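Long-range contact in ornithine cyclodeaminase (Methanocaldococcus jannaschii, PDB 3MGJ), which probably converts ornithine to proline with release of ammonia, using NAD(+), and is represented here by its N-terminal Saccharop_dh_N domain: residues M1-I13 and I78-L92. Numbering follows the deposited sequence.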
loop_
_atom_site.group_PDB
_atom_site.type_symbol
_atom_site.label_atom_id
_atom_site.label_comp_id
_atom_site.label_asym_id
_atom_site.label_seq_id
_atom_site.Cartn_x
_atom_site.Cartn_y
_atom_site.Cartn_z
HETATM N N MSE A 1 25.055 -11.739 -0.494
HETATM C CA MSE A 1 23.807 -10.984 -0.442
HETATM C C MSE A 1 22.625 -11.899 -0.166
HETATM O O MSE A 1 22.365 -12.834 -0.912
HETATM C CB MSE A 1 23.576 -10.235 -1.746
HETATM C CG MSE A 1 22.639 -9.057 -1.592
HETATM SE SE MSE A 1 21.800 -8.436 -3.271
HETATM C CE MSE A 1 20.158 -9.508 -3.249
ATOM N N PHE A 2 21.898 -11.631 0.906
ATOM C CA PHE A 2 20.775 -12.479 1.248
ATOM C C PHE A 2 19.403 -11.791 1.077
ATOM O O PHE A 2 19.301 -10.567 1.125
ATOM C CB PHE A 2 20.963 -13.041 2.655
ATOM C CG PHE A 2 20.152 -14.257 2.918
ATOM C CD1 PHE A 2 20.480 -15.464 2.317
ATOM C CD2 PHE A 2 19.041 -14.200 3.743
ATOM C CE1 PHE A 2 19.712 -16.601 2.549
ATOM C CE2 PHE A 2 18.266 -15.329 3.975
ATOM C CZ PHE A 2 18.600 -16.530 3.379
HETATM N N MSE A 3 18.361 -12.593 0.854
HETATM C CA MSE A 3 16.988 -12.100 0.781
HETATM C C MSE A 3 16.013 -12.988 1.506
HETATM O O MSE A 3 16.040 -14.191 1.334
HETATM C CB MSE A 3 16.504 -12.075 -0.658
HETATM C CG MSE A 3 17.399 -11.365 -1.638
HETATM SE SE MSE A 3 16.764 -11.779 -3.431
HETATM C CE MSE A 3 18.467 -12.385 -4.197
ATOM N N ARG A 4 15.126 -12.392 2.283
ATOM C CA ARG A 4 13.944 -13.095 2.731
ATOM C C ARG A 4 12.734 -12.222 2.488
ATOM O O ARG A 4 12.849 -11.018 2.406
ATOM C CB ARG A 4 14.030 -13.494 4.206
ATOM C CG ARG A 4 12.948 -14.512 4.630
ATOM C CD ARG A 4 13.166 -15.081 6.042
ATOM N NE ARG A 4 14.042 -16.264 6.091
ATOM C CZ ARG A 4 15.298 -16.268 6.544
ATOM N NH1 ARG A 4 15.855 -15.150 6.988
ATOM N NH2 ARG A 4 15.997 -17.397 6.557
ATOM N N GLU A 5 11.572 -12.842 2.370
ATOM C CA GLU A 5 10.345 -12.126 2.083
ATOM C C GLU A 5 9.491 -12.081 3.335
ATOM O O GLU A 5 9.350 -13.081 4.027
ATOM C CB GLU A 5 9.606 -12.851 0.973
ATOM C CG GLU A 5 8.599 -12.011 0.241
ATOM C CD GLU A 5 7.807 -12.821 -0.783
ATOM O OE1 GLU A 5 8.187 -13.994 -1.035
ATOM O OE2 GLU A 5 6.808 -12.286 -1.334
ATOM N N ILE A 6 8.937 -10.918 3.652
ATOM C CA ILE A 6 8.049 -10.813 4.806
ATOM C C ILE A 6 6.690 -10.325 4.376
ATOM O O ILE A 6 6.519 -9.890 3.256
ATOM C CB ILE A 6 8.597 -9.869 5.908
ATOM C CG1 ILE A 6 8.518 -8.417 5.457
ATOM C CG2 ILE A 6 10.006 -10.245 6.252
ATOM C CD1 ILE A 6 8.425 -7.452 6.573
ATOM N N GLU A 7 5.720 -10.388 5.270
ATOM C CA GLU A 7 4.397 -9.882 4.961
ATOM C C GLU A 7 3.827 -9.127 6.136
ATOM O O GLU A 7 3.886 -9.595 7.250
ATOM C CB GLU A 7 3.502 -11.036 4.584
ATOM C CG GLU A 7 2.084 -10.696 4.347
ATOM C CD GLU A 7 1.359 -11.907 3.821
ATOM O OE1 GLU A 7 1.615 -12.256 2.653
ATOM O OE2 GLU A 7 0.578 -12.540 4.572
ATOM N N LEU A 8 3.333 -7.922 5.894
ATOM C CA LEU A 8 2.593 -7.211 6.925
ATOM C C LEU A 8 1.142 -7.490 6.686
ATOM O O LEU A 8 0.730 -7.697 5.560
ATOM C CB LEU A 8 2.826 -5.704 6.872
ATOM C CG LEU A 8 4.173 -5.171 7.344
ATOM C CD1 LEU A 8 4.697 -6.068 8.429
ATOM C CD2 LEU A 8 5.138 -5.134 6.204
ATOM N N ARG A 9 0.360 -7.489 7.747
ATOM C CA ARG A 9 -1.055 -7.787 7.627
ATOM C C ARG A 9 -1.831 -6.889 8.581
ATOM O O ARG A 9 -1.393 -6.617 9.698
ATOM C CB ARG A 9 -1.279 -9.255 7.949
ATOM C CG ARG A 9 -2.621 -9.804 7.604
ATOM C CD ARG A 9 -2.790 -11.170 8.254
ATOM N NE ARG A 9 -4.068 -11.806 7.922
ATOM C CZ ARG A 9 -5.221 -11.599 8.562
ATOM N NH1 ARG A 9 -5.298 -10.746 9.585
ATOM N NH2 ARG A 9 -6.310 -12.250 8.167
ATOM N N GLY A 10 -2.973 -6.394 8.118
ATOM C CA GLY A 10 -3.829 -5.571 8.947
ATOM C C GLY A 10 -4.169 -4.218 8.361
ATOM O O GLY A 10 -4.723 -4.113 7.270
ATOM N N HIS A 11 -3.844 -3.174 9.118
ATOM C CA HIS A 11 -4.140 -1.810 8.726
ATOM C C HIS A 11 -2.944 -1.062 8.214
ATOM O O HIS A 11 -2.496 -0.100 8.813
ATOM C CB HIS A 11 -4.796 -1.064 9.870
ATOM C CG HIS A 11 -6.272 -1.268 9.912
ATOM N ND1 HIS A 11 -6.841 -2.523 10.005
ATOM C CD2 HIS A 11 -7.301 -0.393 9.821
ATOM C CE1 HIS A 11 -8.155 -2.409 9.997
ATOM N NE2 HIS A 11 -8.462 -1.126 9.884
ATOM N N ILE A 12 -2.452 -1.510 7.073
ATOM C CA ILE A 12 -1.269 -0.934 6.467
ATOM C C ILE A 12 -1.414 0.560 6.207
ATOM O O ILE A 12 -0.500 1.331 6.484
ATOM C CB ILE A 12 -0.931 -1.648 5.145
ATOM C CG1 ILE A 12 -0.885 -3.155 5.379
ATOM C CG2 ILE A 12 0.396 -1.142 4.601
ATOM C CD1 ILE A 12 -0.261 -3.520 6.708
ATOM N N ILE A 13 -2.571 0.953 5.681
ATOM C CA ILE A 13 -2.854 2.339 5.315
ATOM C C ILE A 13 -3.518 3.117 6.449
ATOM O O ILE A 13 -4.448 2.623 7.102
ATOM C CB ILE A 13 -3.771 2.395 4.079
ATOM C CG1 ILE A 13 -3.193 1.542 2.942
ATOM C CG2 ILE A 13 -3.986 3.835 3.634
ATOM C CD1 ILE A 13 -4.163 0.521 2.396
ATOM N N ILE A 78 -1.426 -4.437 13.519
ATOM C CA ILE A 78 -0.774 -5.233 12.498
ATOM C C ILE A 78 0.039 -6.404 13.034
ATOM O O ILE A 78 0.614 -6.345 14.115
ATOM C CB ILE A 78 0.152 -4.364 11.605
ATOM C CG1 ILE A 78 1.374 -3.932 12.400
ATOM C CG2 ILE A 78 -0.599 -3.147 11.013
ATOM C CD1 ILE A 78 2.636 -4.500 11.867
ATOM N N GLU A 79 0.071 -7.478 12.258
ATOM C CA GLU A 79 1.001 -8.555 12.490
ATOM C C GLU A 79 1.961 -8.712 11.318
ATOM O O GLU A 79 1.594 -8.533 10.167
ATOM C CB GLU A 79 0.275 -9.868 12.786
ATOM C CG GLU A 79 -0.985 -10.117 11.985
ATOM C CD GLU A 79 -2.100 -10.725 12.833
ATOM O OE1 GLU A 79 -2.238 -10.324 14.014
ATOM O OE2 GLU A 79 -2.838 -11.600 12.318
ATOM N N GLU A 80 3.205 -9.027 11.649
ATOM C CA GLU A 80 4.272 -9.267 10.699
ATOM C C GLU A 80 4.602 -10.780 10.700
ATOM O O GLU A 80 4.519 -11.429 11.734
ATOM C CB GLU A 80 5.472 -8.401 11.126
ATOM C CG GLU A 80 6.701 -8.403 10.209
ATOM C CD GLU A 80 7.660 -9.542 10.511
ATOM O OE1 GLU A 80 7.360 -10.346 11.416
ATOM O OE2 GLU A 80 8.711 -9.644 9.845
ATOM N N VAL A 81 4.930 -11.351 9.542
ATOM C CA VAL A 81 5.373 -12.748 9.461
ATOM C C VAL A 81 6.380 -12.913 8.355
ATOM O O VAL A 81 6.438 -12.106 7.450
ATOM C CB VAL A 81 4.238 -13.763 9.158
ATOM C CG1 VAL A 81 3.109 -13.634 10.148
ATOM C CG2 VAL A 81 3.759 -13.616 7.728
ATOM N N GLU A 82 7.165 -13.984 8.425
ATOM C CA GLU A 82 8.114 -14.295 7.379
ATOM C C GLU A 82 7.507 -15.272 6.399
ATOM O O GLU A 82 6.619 -16.044 6.741
ATOM C CB GLU A 82 9.396 -14.862 7.962
ATOM C CG GLU A 82 10.185 -13.844 8.766
ATOM C CD GLU A 82 11.381 -14.452 9.488
ATOM O OE1 GLU A 82 11.994 -15.410 8.951
ATOM O OE2 GLU A 82 11.706 -13.959 10.594
ATOM N N LEU A 83 7.989 -15.212 5.166
ATOM C CA LEU A 83 7.582 -16.146 4.135
ATOM C C LEU A 83 8.773 -17.009 3.718
ATOM O O LEU A 83 9.859 -16.488 3.425
ATOM C CB LEU A 83 7.037 -15.403 2.914
ATOM C CG LEU A 83 5.877 -14.411 3.063
ATOM C CD1 LEU A 83 5.556 -13.834 1.703
ATOM C CD2 LEU A 83 4.630 -15.026 3.685
ATOM N N GLN A 84 8.559 -18.326 3.698
ATOM C CA GLN A 84 9.522 -19.253 3.120
ATOM C C GLN A 84 9.468 -19.231 1.596
ATOM O O GLN A 84 8.412 -19.404 1.006
ATOM C CB GLN A 84 9.298 -20.683 3.616
ATOM C CG GLN A 84 10.509 -21.565 3.384
ATOM C CD GLN A 84 10.188 -23.032 3.459
ATOM O OE1 GLN A 84 9.466 -23.564 2.611
ATOM N NE2 GLN A 84 10.724 -23.707 4.480
ATOM N N PRO A 85 10.626 -19.049 0.956
ATOM C CA PRO A 85 10.675 -19.038 -0.505
ATOM C C PRO A 85 10.493 -20.443 -1.061
ATOM O O PRO A 85 10.927 -21.416 -0.446
ATOM C CB PRO A 85 12.109 -18.577 -0.805
ATOM C CG PRO A 85 12.759 -18.345 0.526
ATOM C CD PRO A 85 11.972 -19.061 1.544
ATOM N N ALA A 86 9.888 -20.552 -2.230
ATOM C CA ALA A 86 9.851 -21.833 -2.902
ATOM C C ALA A 86 11.237 -22.186 -3.406
ATOM O O ALA A 86 11.397 -23.124 -4.167
ATOM C CB ALA A 86 8.866 -21.809 -4.042
ATOM N N GLU A 87 12.248 -21.435 -2.998
ATOM C CA GLU A 87 13.587 -21.736 -3.462
ATOM C C GLU A 87 14.567 -21.758 -2.327
ATOM O O GLU A 87 14.529 -20.937 -1.433
ATOM C CB GLU A 87 14.054 -20.777 -4.543
ATOM C CG GLU A 87 15.393 -21.165 -5.112
ATOM C CD GLU A 87 15.810 -20.303 -6.284
ATOM O OE1 GLU A 87 14.922 -19.739 -6.959
ATOM O OE2 GLU A 87 17.031 -20.187 -6.533
ATOM N N LYS A 88 15.457 -22.727 -2.381
ATOM C CA LYS A 88 16.333 -22.997 -1.267
ATOM C C LYS A 88 17.362 -21.891 -1.130
ATOM O O LYS A 88 17.475 -21.257 -0.080
ATOM C CB LYS A 88 17.014 -24.352 -1.469
ATOM N N ASP A 89 18.096 -21.664 -2.215
ATOM C CA ASP A 89 19.156 -20.670 -2.263
ATOM C C ASP A 89 18.592 -19.260 -2.409
ATOM O O ASP A 89 18.052 -18.916 -3.454
ATOM C CB ASP A 89 20.085 -20.996 -3.437
ATOM C CG ASP A 89 21.273 -20.050 -3.537
ATOM O OD1 ASP A 89 22.348 -20.505 -3.983
ATOM O OD2 ASP A 89 21.135 -18.852 -3.190
HETATM N N MSE A 90 18.729 -18.445 -1.367
HETATM C CA MSE A 90 18.249 -17.069 -1.409
HETATM C C MSE A 90 19.371 -16.069 -1.370
HETATM O O MSE A 90 19.171 -14.914 -1.006
HETATM C CB MSE A 90 17.247 -16.794 -0.296
HETATM C CG MSE A 90 15.892 -17.393 -0.588
HETATM SE SE MSE A 90 15.092 -16.748 -2.271
HETATM C CE MSE A 90 14.396 -15.065 -1.552
ATOM N N VAL A 91 20.548 -16.522 -1.780
ATOM C CA VAL A 91 21.739 -15.684 -1.843
ATOM C C VAL A 91 22.063 -15.211 -3.263
ATOM O O VAL A 91 21.850 -15.927 -4.235
ATOM C CB VAL A 91 22.942 -16.416 -1.220
ATOM C CG1 VAL A 91 24.225 -16.080 -1.952
ATOM C CG2 VAL A 91 23.043 -16.042 0.226
ATOM N N LEU A 92 22.553 -13.985 -3.368
ATOM C CA LEU A 92 23.054 -13.447 -4.622
ATOM C C LEU A 92 24.502 -12.989 -4.437
ATOM O O LEU A 92 24.856 -12.465 -3.385
ATOM C CB LEU A 92 22.205 -12.256 -5.027
ATOM C CG LEU A 92 21.415 -12.422 -6.313
ATOM C CD1 LEU A 92 21.238 -11.063 -6.964
ATOM C CD2 LEU A 92 22.150 -13.375 -7.237
#
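Strand 2-10 runs antiparallel to strand 78-83, with Glu7 and Val81 as a hydrogen-bonded pair (Glu7 N to Val81 O 2.9 Å). The chain then loops out through 84-89 and returns to meet residues 1-3. There Leu92 N reaches Met1 O at 2.7 Å. The returning segment touches Phe2 from two directions. Val91 CG2 meets the ring edge in its plane, 3.4 Å from Phe2 CD1, while CB of Met90, a selenomethionine, lies 3.8 Å from Phe2 CE1, the two side chains crossing at about a right angle. The Phe2 chi1 of -160° sets CG opposite the backbone N, and the end of the ring comes close to the returning chain. Replacing Phe2 by an alanine would probably leave Val91 CG2 and Met90 CB without their aromatic partner and open a gap there. In this ferredoxin-like beta-alpha-beta-beta-alpha-beta fold, strand 2-10 is an inner strand of the four-stranded antiparallel sheet, bonded on its other flank to strand 47-55, and strand 78-83 is an outer one. On the face that carries helix 58-74, Leu8 CD1 packs 3.6 Å from Glu80 CG. Glu82 OE1 makes a long salt bridge of 3.6 Å to Arg4 NE from well outside the guanidinium plane, a purely electrostatic pairing; Arg4 NH1 is bridged to Asp62. On the opposite face, shared with Glu7 and Val81, Leu83 CD1 lies against the Glu5 carboxylate, 3.5 Å from Glu5 CD.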